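Local structure of putative lipoprotein YerB (Bacillus subtilis, 2PSB) at residues Q25-T28 and E29-P32; A69-S73 and Q74-T78; K152-Q156 and K157-L161. The protein is of unknown function but is a putative membrane-attached lipoprotein of the DUF3048 family that interacts with PcrA. All blocks are in the same frame, centred on the assembly; numbering follows the deposited sequence.

Contact 1 of 3, residues Q25-T28 and E29-P32; sequences QKVT and ERRP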
ATOM      1  N   GLN A  25      -7.819   0.031 -23.405  1.00 60.80           N
ATOM      2  CA  GLN A  25      -7.288   1.359 -23.697  1.00 61.27           C
ATOM      3  C   GLN A  25      -7.641   2.430 -22.663  1.00 60.91           C
ATOM      4  O   GLN A  25      -6.784   3.220 -22.263  1.00 59.84           O
ATOM      5  CB  GLN A  25      -7.774   1.813 -25.075  1.00 63.39           C
ATOM      6  CG  GLN A  25      -6.741   2.571 -25.901  1.00 65.72           C
ATOM      7  CD  GLN A  25      -6.124   3.733 -25.148  1.00 67.92           C
ATOM      8  OE1 GLN A  25      -6.826   4.519 -24.506  1.00 69.13           O
ATOM      9  NE2 GLN A  25      -4.802   3.859 -25.233  1.00 68.97           N
ATOM     10  N   LYS A  26      -8.897   2.454 -22.229  1.00 59.76           N
ATOM     11  CA  LYS A  26      -9.350   3.461 -21.273  1.00 58.89           C
ATOM     12  C   LYS A  26      -8.622   3.466 -19.926  1.00 57.24           C
ATOM     13  O   LYS A  26      -8.435   4.526 -19.331  1.00 56.34           O
ATOM     14  CB  LYS A  26     -10.867   3.339 -21.046  1.00 59.80           C
ATOM     15  CG  LYS A  26     -11.296   2.274 -20.052  1.00 60.36           C
ATOM     16  CD  LYS A  26     -11.023   0.878 -20.563  1.00 61.61           C
ATOM     17  CE  LYS A  26     -11.387  -0.146 -19.506  1.00 61.79           C
ATOM     18  NZ  LYS A  26     -10.587   0.057 -18.266  1.00 61.78           N
ATOM     19  N   VAL A  27      -8.212   2.297 -19.445  1.00 55.11           N
ATOM     20  CA  VAL A  27      -7.518   2.223 -18.166  1.00 54.87           C
ATOM     21  C   VAL A  27      -6.161   2.897 -18.277  1.00 53.68           C
ATOM     22  O   VAL A  27      -5.643   3.441 -17.307  1.00 53.39           O
ATOM     23  CB  VAL A  27      -7.311   0.762 -17.711  1.00 55.63           C
ATOM     24  CG1 VAL A  27      -6.324   0.072 -18.617  1.00 57.55           C
ATOM     25  CG2 VAL A  27      -6.827   0.727 -16.275  1.00 55.95           C
ATOM     26  N   THR A  28      -5.601   2.863 -19.481  1.00 53.08           N
ATOM     27  CA  THR A  28      -4.304   3.463 -19.775  1.00 51.49           C
ATOM     28  C   THR A  28      -4.223   4.927 -19.363  1.00 49.70           C
ATOM     29  O   THR A  28      -3.131   5.469 -19.174  1.00 51.21           O
ATOM     30  CB  THR A  28      -3.991   3.337 -21.288  1.00 51.66           C
ATOM     31  OG1 THR A  28      -3.568   1.996 -21.568  1.00 52.48           O
ATOM     32  CG2 THR A  28      -2.918   4.322 -21.715  1.00 51.97           C
ATOM     33  N   GLU A  29      -5.372   5.572 -19.223  1.00 46.78           N
ATOM     34  CA  GLU A  29      -5.377   6.970 -18.834  1.00 43.94           C
ATOM     35  C   GLU A  29      -5.982   7.215 -17.465  1.00 40.25           C
ATOM     36  O   GLU A  29      -6.044   8.349 -17.010  1.00 38.64           O
ATOM     37  CB  GLU A  29      -6.108   7.792 -19.887  1.00 46.33           C
ATOM     38  CG  GLU A  29      -5.326   7.930 -21.172  1.00 50.84           C
ATOM     39  CD  GLU A  29      -6.191   8.411 -22.318  1.00 53.40           C
ATOM     40  OE1 GLU A  29      -6.948   7.589 -22.879  1.00 53.41           O
ATOM     41  OE2 GLU A  29      -6.121   9.614 -22.644  1.00 55.22           O
ATOM     42  N   ARG A  30      -6.423   6.151 -16.803  1.00 37.57           N
ATOM     43  CA  ARG A  30      -7.013   6.294 -15.482  1.00 36.75           C
ATOM     44  C   ARG A  30      -5.947   6.642 -14.446  1.00 35.79           C
ATOM     45  O   ARG A  30      -5.028   5.861 -14.189  1.00 36.60           O
ATOM     46  CB  ARG A  30      -7.738   5.018 -15.074  1.00 36.66           C
ATOM     47  CG  ARG A  30      -8.597   5.195 -13.844  1.00 37.48           C
ATOM     48  CD  ARG A  30      -9.654   4.106 -13.772  1.00 38.18           C
ATOM     49  NE  ARG A  30      -9.043   2.787 -13.796  1.00 38.26           N
ATOM     50  CZ  ARG A  30      -9.715   1.662 -13.988  1.00 39.56           C
ATOM     51  NH1 ARG A  30     -11.032   1.696 -14.175  1.00 40.49           N
ATOM     52  NH2 ARG A  30      -9.070   0.503 -14.005  1.00 37.89           N
ATOM     53  N   ARG A  31      -6.066   7.832 -13.871  1.00 33.53           N
ATOM     54  CA  ARG A  31      -5.123   8.300 -12.868  1.00 32.12           C
ATOM     55  C   ARG A  31      -5.144   7.415 -11.623  1.00 31.12           C
ATOM     56  O   ARG A  31      -6.205   7.003 -11.161  1.00 29.88           O
ATOM     57  CB  ARG A  31      -5.462   9.734 -12.470  1.00 30.50           C
ATOM     58  CG  ARG A  31      -4.469  10.347 -11.529  1.00 30.25           C
ATOM     59  CD  ARG A  31      -4.786  11.790 -11.273  1.00 31.07           C
ATOM     60  NE  ARG A  31      -3.801  12.405 -10.389  1.00 32.50           N
ATOM     61  CZ  ARG A  31      -3.901  13.635  -9.909  1.00 34.36           C
ATOM     62  NH1 ARG A  31      -4.946  14.379 -10.230  1.00 31.10           N
ATOM     63  NH2 ARG A  31      -2.957  14.119  -9.113  1.00 33.68           N
ATOM     64  N   PRO A  32      -3.959   7.109 -11.068  1.00 31.44           N
ATOM     65  CA  PRO A  32      -3.880   6.274  -9.869  1.00 30.35           C
ATOM     66  C   PRO A  32      -4.582   6.929  -8.681  1.00 28.94           C
ATOM     67  O   PRO A  32      -4.569   8.157  -8.536  1.00 28.44           O
ATOM     68  CB  PRO A  32      -2.371   6.153  -9.632  1.00 30.09           C
ATOM     69  CG  PRO A  32      -1.803   6.244 -11.014  1.00 31.76           C
ATOM     70  CD  PRO A  32      -2.612   7.381 -11.601  1.00 30.44           C
TER
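A short 3-10 turn ahead of strand 33-37 brings Val27 against Arg30. Two i to i+3 backbone bonds define it. Glu29 N donates to Lys26 O at 3.2 Å, and Arg30 N donates to Val27 O at 2.9 Å. A weaker bond of the same spacing, Thr28 N to Gln25 O, precedes them.

The side chains meet on two sides of the turn. Val27 lies over one face of the Arg30 guanidinium, and its CG2 comes to 3.2 Å from Arg30 NH2. CG2 reaches this place because it points opposite the backbone N, while CG1 takes the position between N and C (chi1 68°). The arginine bends at chi3 (56°) to bring its head back over the valine. Lys26 NZ stands 4.4 Å from Arg30 NH1, an unfavourable like-charge approach that is probably eased by a long, weak ion pair with Glu24. On the other side, Gln25 OE1 and Glu29 OE1 are 3.5 Å apart. Both are acceptors, and the amide and carboxylate planes are turned 71° to each other.

The turn sits at the protein surface. Gln72, just past strand 65-71, bonds to it twice, with NE2 to Val27 O and with its backbone O to Arg30 NH2. The chain then runs into strand 33-37.

Contact 2 of 3, residues A69-S73 and Q74-T78; sequences AIFQS and QMPET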
ATOM      1  N   ALA A  69      -3.065   1.704  -0.314  1.00 18.85           N
ATOM      2  CA  ALA A  69      -3.499   0.838  -1.402  1.00 21.42           C
ATOM      3  C   ALA A  69      -3.626   1.681  -2.660  1.00 21.64           C
ATOM      4  O   ALA A  69      -4.456   2.593  -2.742  1.00 22.26           O
ATOM      5  CB  ALA A  69      -4.832   0.179  -1.064  1.00 18.54           C
ATOM      6  N   ILE A  70      -2.785   1.365  -3.641  1.00 20.33           N
ATOM      7  CA  ILE A  70      -2.761   2.101  -4.890  1.00 19.27           C
ATOM      8  C   ILE A  70      -3.509   1.352  -5.981  1.00 20.18           C
ATOM      9  O   ILE A  70      -3.121   0.246  -6.375  1.00 20.01           O
ATOM     10  CB  ILE A  70      -1.295   2.360  -5.317  1.00 20.27           C
ATOM     11  CG1 ILE A  70      -0.562   3.068  -4.169  1.00 19.78           C
ATOM     12  CG2 ILE A  70      -1.240   3.163  -6.618  1.00 16.49           C
ATOM     13  CD1 ILE A  70       0.840   3.501  -4.520  1.00 19.10           C
ATOM     14  N   PHE A  71      -4.596   1.972  -6.442  1.00 21.97           N
ATOM     15  CA  PHE A  71      -5.457   1.428  -7.491  1.00 19.71           C
ATOM     16  C   PHE A  71      -5.216   2.168  -8.799  1.00 20.44           C
ATOM     17  O   PHE A  71      -5.009   3.385  -8.808  1.00 25.79           O
ATOM     18  CB  PHE A  71      -6.936   1.586  -7.131  1.00 19.42           C
ATOM     19  CG  PHE A  71      -7.304   1.062  -5.777  1.00 20.13           C
ATOM     20  CD1 PHE A  71      -7.054   1.817  -4.634  1.00 22.47           C
ATOM     21  CD2 PHE A  71      -7.909  -0.180  -5.643  1.00 22.56           C
ATOM     22  CE1 PHE A  71      -7.410   1.343  -3.386  1.00 18.33           C
ATOM     23  CE2 PHE A  71      -8.272  -0.664  -4.403  1.00 19.01           C
ATOM     24  CZ  PHE A  71      -8.023   0.092  -3.270  1.00 21.97           C
ATOM     25  N   GLN A  72      -5.252   1.429  -9.901  1.00 22.49           N
ATOM     26  CA  GLN A  72      -5.062   2.001 -11.228  1.00 23.42           C
ATOM     27  C   GLN A  72      -5.699   1.092 -12.269  1.00 25.91           C
ATOM     28  O   GLN A  72      -6.579   1.528 -13.007  1.00 27.76           O
ATOM     29  CB  GLN A  72      -3.575   2.180 -11.526  1.00 25.14           C
ATOM     30  CG  GLN A  72      -3.256   3.033 -12.747  1.00 26.37           C
ATOM     31  CD  GLN A  72      -3.673   2.392 -14.063  1.00 32.51           C
ATOM     32  OE1 GLN A  72      -3.411   1.213 -14.309  1.00 33.39           O
ATOM     33  NE2 GLN A  72      -4.304   3.176 -14.927  1.00 31.50           N
ATOM     34  N   SER A  73      -5.272  -0.171 -12.320  1.00 26.76           N
ATOM     35  CA  SER A  73      -5.815  -1.120 -13.302  1.00 28.35           C
ATOM     36  C   SER A  73      -7.187  -1.631 -12.904  1.00 30.13           C
ATOM     37  O   SER A  73      -7.910  -2.192 -13.727  1.00 30.76           O
ATOM     38  CB  SER A  73      -4.901  -2.330 -13.465  1.00 25.57           C
ATOM     39  OG  SER A  73      -5.185  -3.279 -12.451  1.00 21.07           O
ATOM     40  N   GLN A  74      -7.521  -1.473 -11.630  1.00 33.03           N
ATOM     41  CA  GLN A  74      -8.804  -1.922 -11.105  1.00 37.58           C
ATOM     42  C   GLN A  74      -9.276  -0.960 -10.041  1.00 40.25           C
ATOM     43  O   GLN A  74      -8.583  -0.732  -9.049  1.00 42.24           O
ATOM     44  CB  GLN A  74      -8.697  -3.309 -10.468  1.00 38.91           C
ATOM     45  CG  GLN A  74      -8.491  -4.459 -11.424  1.00 40.83           C
ATOM     46  CD  GLN A  74      -8.616  -5.795 -10.719  1.00 43.76           C
ATOM     47  OE1 GLN A  74      -7.924  -6.059  -9.734  1.00 44.49           O
ATOM     48  NE2 GLN A  74      -9.508  -6.645 -11.215  1.00 44.70           N
HETATM   49  N   MSE A  75     -10.461  -0.397 -10.241  1.00 42.85           N
HETATM   50  CA  MSE A  75     -11.017   0.535  -9.277  1.00 45.06           C
HETATM   51  C   MSE A  75     -11.960  -0.230  -8.368  1.00 44.48           C
HETATM   52  O   MSE A  75     -12.695  -1.103  -8.821  1.00 44.80           O
HETATM   53  CB  MSE A  75     -11.762   1.665  -9.991  1.00 48.89           C
HETATM   54  CG  MSE A  75     -10.858   2.659 -10.694  1.00 53.63           C
HETATM   55 SE   MSE A  75      -9.558   3.488  -9.511  1.00 63.36          SE
HETATM   56  CE  MSE A  75      -7.999   3.393 -10.635  1.00 59.20           C
ATOM     57  N   PRO A  76     -11.939   0.077  -7.064  1.00 43.48           N
ATOM     58  CA  PRO A  76     -12.814  -0.618  -6.122  1.00 44.69           C
ATOM     59  C   PRO A  76     -14.184   0.029  -5.959  1.00 45.61           C
ATOM     60  O   PRO A  76     -14.372   1.202  -6.286  1.00 47.60           O
ATOM     61  CB  PRO A  76     -12.011  -0.567  -4.831  1.00 43.27           C
ATOM     62  CG  PRO A  76     -11.422   0.802  -4.896  1.00 41.84           C
ATOM     63  CD  PRO A  76     -10.960   0.913  -6.343  1.00 42.71           C
ATOM     64  N   GLU A  77     -15.141  -0.754  -5.471  1.00 46.68           N
ATOM     65  CA  GLU A  77     -16.485  -0.248  -5.208  1.00 46.77           C
ATOM     66  C   GLU A  77     -16.263   0.591  -3.958  1.00 45.15           C
ATOM     67  O   GLU A  77     -15.958   1.780  -4.035  1.00 45.91           O
ATOM     68  CB  GLU A  77     -17.445  -1.399  -4.881  1.00 49.94           C
ATOM     69  CG  GLU A  77     -17.624  -2.442  -5.975  1.00 54.55           C
ATOM     70  CD  GLU A  77     -18.407  -1.912  -7.158  1.00 55.85           C
ATOM     71  OE1 GLU A  77     -18.748  -2.708  -8.058  1.00 58.31           O
ATOM     72  OE2 GLU A  77     -18.678  -0.695  -7.188  1.00 57.14           O
ATOM     73  N   THR A  78     -16.403  -0.045  -2.800  1.00 42.08           N
ATOM     74  CA  THR A  78     -16.173   0.635  -1.537  1.00 38.17           C
ATOM     75  C   THR A  78     -14.742   0.295  -1.154  1.00 35.10           C
ATOM     76  O   THR A  78     -14.222  -0.750  -1.531  1.00 36.94           O
ATOM     77  CB  THR A  78     -17.131   0.144  -0.419  1.00 39.07           C
ATOM     78  OG1 THR A  78     -16.441  -0.770   0.445  1.00 42.19           O
ATOM     79  CG2 THR A  78     -18.352  -0.534  -1.020  1.00 34.43           C
TER
HETATM   80  O   HOH W   1      -5.958  -1.201  -9.263  1.00 28.68           O
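Phe71 and Pro76 pack against each other across the turn by which the chain leaves strand 65-71. Pro76 sits over one face of the phenyl ring in a CH-pi contact. Its CG lies 3.8 Å from the ring centroid, 22° off the normal and shifted toward the rim. The neighbouring Pro76 CD comes to 3.3 Å from Phe71 CD2. Gln74 O approaches the same ring differently, in its plane at the edge, 3.5 Å from Phe71 CD2. Phe71 CG lies opposite its own carbonyl carbon across the CA-CB bond (chi1 -52°), which sets the ring beside Pro76.

Met75, present as selenomethionine, curls back on the strand end. Its chain bends at chi2 and chi3. SE rests 4.0 Å from Phe71 CB, and CE reaches Gln72 CA at 3.3 Å. With an alanine in place of Phe71, Pro76 would probably lose its CH-pi partner and Gln74 O its neighbour at the ring edge, and a gap would open beneath the proline ring.

The backbone around this packing is held from several sides. Phe71 pairs through its backbone with Val33, and its side chain touches Val35 of strand 33-37. Ile70 pairs through its backbone with Asp53 and Ile54. Ser73 OG is hydrogen-bonded to Asp53 OD1. Further along, Thr78 is a known phosphorylation site, unmodified here.

No direct hydrogen bond joins residues 69-73 to 74-78. Instead, a water bridges the turn. It accepts from Gln72 N at 2.8 Å and can donate to Gln74 O, 2.7 Å away.

Contact 3 of 3, residues K152-Q156 and K157-L161; sequences KAAEQ and KGYKL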
ATOM      1  N   LYS A 152     -16.553  11.890  -7.601  1.00 38.30           N
ATOM      2  CA  LYS A 152     -17.373  13.063  -7.330  1.00 38.83           C
ATOM      3  C   LYS A 152     -16.581  14.130  -6.583  1.00 39.74           C
ATOM      4  O   LYS A 152     -16.743  15.324  -6.841  1.00 40.92           O
ATOM      5  CB  LYS A 152     -18.632  12.674  -6.542  1.00 38.80           C
ATOM      6  CG  LYS A 152     -19.613  11.813  -7.334  1.00 39.42           C
ATOM      7  CD  LYS A 152     -19.877  12.392  -8.729  1.00 42.38           C
ATOM      8  CE  LYS A 152     -20.812  11.498  -9.552  1.00 44.34           C
ATOM      9  NZ  LYS A 152     -21.053  11.992 -10.951  1.00 39.28           N
ATOM     10  N   ALA A 153     -15.706  13.705  -5.678  1.00 39.56           N
ATOM     11  CA  ALA A 153     -14.900  14.654  -4.919  1.00 38.70           C
ATOM     12  C   ALA A 153     -13.844  15.277  -5.825  1.00 40.73           C
ATOM     13  O   ALA A 153     -13.396  16.401  -5.592  1.00 41.22           O
ATOM     14  CB  ALA A 153     -14.242  13.960  -3.725  1.00 37.02           C
ATOM     15  N   ALA A 154     -13.444  14.541  -6.860  1.00 42.93           N
ATOM     16  CA  ALA A 154     -12.455  15.044  -7.812  1.00 44.21           C
ATOM     17  C   ALA A 154     -13.145  16.084  -8.698  1.00 45.27           C
ATOM     18  O   ALA A 154     -12.552  17.094  -9.057  1.00 43.98           O
ATOM     19  CB  ALA A 154     -11.912  13.907  -8.668  1.00 42.37           C
ATOM     20  N   GLU A 155     -14.405  15.823  -9.033  1.00 47.16           N
ATOM     21  CA  GLU A 155     -15.192  16.729  -9.862  1.00 49.91           C
ATOM     22  C   GLU A 155     -15.423  18.089  -9.196  1.00 50.04           C
ATOM     23  O   GLU A 155     -15.651  19.084  -9.886  1.00 50.46           O
ATOM     24  CB  GLU A 155     -16.538  16.085 -10.214  1.00 51.85           C
ATOM     25  CG  GLU A 155     -16.418  14.935 -11.203  1.00 55.93           C
ATOM     26  CD  GLU A 155     -17.688  14.107 -11.323  1.00 59.51           C
ATOM     27  OE1 GLU A 155     -18.767  14.679 -11.609  1.00 61.60           O
ATOM     28  OE2 GLU A 155     -17.605  12.872 -11.141  1.00 60.03           O
ATOM     29  N   GLN A 156     -15.366  18.132  -7.865  1.00 49.91           N
ATOM     30  CA  GLN A 156     -15.573  19.383  -7.138  1.00 49.15           C
ATOM     31  C   GLN A 156     -14.279  20.165  -6.954  1.00 49.28           C
ATOM     32  O   GLN A 156     -14.286  21.393  -6.981  1.00 49.70           O
ATOM     33  CB  GLN A 156     -16.149  19.131  -5.748  1.00 49.85           C
ATOM     34  CG  GLN A 156     -17.392  18.284  -5.683  1.00 51.64           C
ATOM     35  CD  GLN A 156     -17.915  18.183  -4.260  1.00 52.38           C
ATOM     36  OE1 GLN A 156     -18.809  17.384  -3.963  1.00 52.36           O
ATOM     37  NE2 GLN A 156     -17.358  19.003  -3.367  1.00 50.94           N
ATOM     38  N   LYS A 157     -13.178  19.452  -6.739  1.00 47.75           N
ATOM     39  CA  LYS A 157     -11.880  20.089  -6.538  1.00 47.10           C
ATOM     40  C   LYS A 157     -11.143  20.332  -7.844  1.00 46.04           C
ATOM     41  O   LYS A 157     -10.031  20.857  -7.851  1.00 46.19           O
ATOM     42  CB  LYS A 157     -10.995  19.233  -5.624  1.00 47.24           C
ATOM     43  CG  LYS A 157     -11.023  19.624  -4.158  1.00 47.92           C
ATOM     44  CD  LYS A 157     -12.326  19.223  -3.491  1.00 48.17           C
ATOM     45  CE  LYS A 157     -12.324  19.597  -2.011  1.00 49.75           C
ATOM     46  NZ  LYS A 157     -12.204  21.062  -1.790  1.00 51.22           N
ATOM     47  N   GLY A 158     -11.758  19.938  -8.952  1.00 45.15           N
ATOM     48  CA  GLY A 158     -11.129  20.120 -10.247  1.00 46.24           C
ATOM     49  C   GLY A 158      -9.871  19.286 -10.404  1.00 46.06           C
ATOM     50  O   GLY A 158      -8.895  19.721 -11.029  1.00 45.23           O
ATOM     51  N   TYR A 159      -9.888  18.090  -9.820  1.00 45.51           N
ATOM     52  CA  TYR A 159      -8.756  17.180  -9.905  1.00 43.53           C
ATOM     53  C   TYR A 159      -8.876  16.402 -11.199  1.00 42.42           C
ATOM     54  O   TYR A 159      -9.962  15.932 -11.549  1.00 41.32           O
ATOM     55  CB  TYR A 159      -8.748  16.183  -8.734  1.00 42.66           C
ATOM     56  CG  TYR A 159      -8.465  16.781  -7.371  1.00 42.48           C
ATOM     57  CD1 TYR A 159      -7.675  17.919  -7.238  1.00 42.31           C
ATOM     58  CD2 TYR A 159      -8.935  16.167  -6.206  1.00 41.82           C
ATOM     59  CE1 TYR A 159      -7.353  18.431  -5.989  1.00 41.87           C
ATOM     60  CE2 TYR A 159      -8.614  16.674  -4.943  1.00 42.60           C
ATOM     61  CZ  TYR A 159      -7.820  17.809  -4.844  1.00 43.02           C
ATOM     62  OH  TYR A 159      -7.469  18.322  -3.607  1.00 42.63           O
ATOM     63  N   LYS A 160      -7.766  16.277 -11.915  1.00 41.14           N
ATOM     64  CA  LYS A 160      -7.760  15.519 -13.157  1.00 41.29           C
ATOM     65  C   LYS A 160      -7.904  14.037 -12.810  1.00 40.67           C
ATOM     66  O   LYS A 160      -7.253  13.539 -11.891  1.00 40.74           O
ATOM     67  CB  LYS A 160      -6.457  15.766 -13.922  1.00 41.66           C
ATOM     68  CG  LYS A 160      -5.269  16.058 -13.033  1.00 44.11           C
ATOM     69  CD  LYS A 160      -4.956  17.544 -13.018  1.00 45.36           C
ATOM     70  CE  LYS A 160      -4.248  17.942 -11.728  1.00 44.03           C
ATOM     71  NZ  LYS A 160      -5.166  17.803 -10.564  1.00 42.12           N
ATOM     72  N   LEU A 161      -8.769  13.345 -13.540  1.00 40.08           N
ATOM     73  CA  LEU A 161      -9.014  11.928 -13.306  1.00 40.24           C
ATOM     74  C   LEU A 161      -8.291  11.062 -14.317  1.00 39.91           C
ATOM     75  O   LEU A 161      -8.197   9.852 -14.157  1.00 39.19           O
ATOM     76  CB  LEU A 161     -10.517  11.637 -13.372  1.00 40.85           C
ATOM     77  CG  LEU A 161     -11.379  12.135 -12.208  1.00 41.72           C
ATOM     78  CD1 LEU A 161     -12.852  12.060 -12.573  1.00 41.44           C
ATOM     79  CD2 LEU A 161     -11.086  11.284 -10.977  1.00 42.34           C
TER
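Ala154 and Tyr159 are joined by the 6-to-1 bond of a helix ending that resembles a Schellman motif but lacks the 5-to-2 bond. It closes helix 147-157. Lys152, the first residue of the segment, forms a salt bridge along the helix with Glu155. Ala153 O accepts an ordinary helical bond from Lys157 N at 3.3 Å, and Ala153 itself packs on Phe126 of helix 123-126.

Ala154 takes the 6-to-1 bond. Its O accepts from Tyr159 N at 2.9 Å, and its CB touches Tyr159 CB at 3.9 Å, the apolar contact that accompanies such an ending. Leu161 CD2 reaches the same methyl at 3.6 Å. Glu155 O is 4.1 Å from Gly158 N, too far for the 5-to-2 bond. Gln156 ends the segment and also leans on Phe126. Beyond it, Gly158 turns the chain with a positive phi (66°), a value that favours glycine.

The Tyr159 hydroxyl is hydrogen-bonded to Tyr120 O. Lys157 CB lies over the centre of the tyrosine ring, 3.4 Å above its plane.

How the contacts relate
From the N terminus the three contacts follow in series, and none nests in or crosses another. Contact 1 closes the turn before strand 33-37. Contact 2 closes the turn after strand 65-71, the antiparallel neighbour of that strand. Contact 3 ends helix 147-157. Contact 2 bonds to contact 1 through Gln72, and Arg30 NE packs on Met75 CE at 3.4 Å. Contact 1 also meets contact 3, where Arg31 N bonds to Leu161 O and Arg31 NH1 to Lys160 O. Contacts 2 and 3 stay about 7 Å apart at their nearest atoms. Residues 25-32 therefore join a strand end to the loop after the helix.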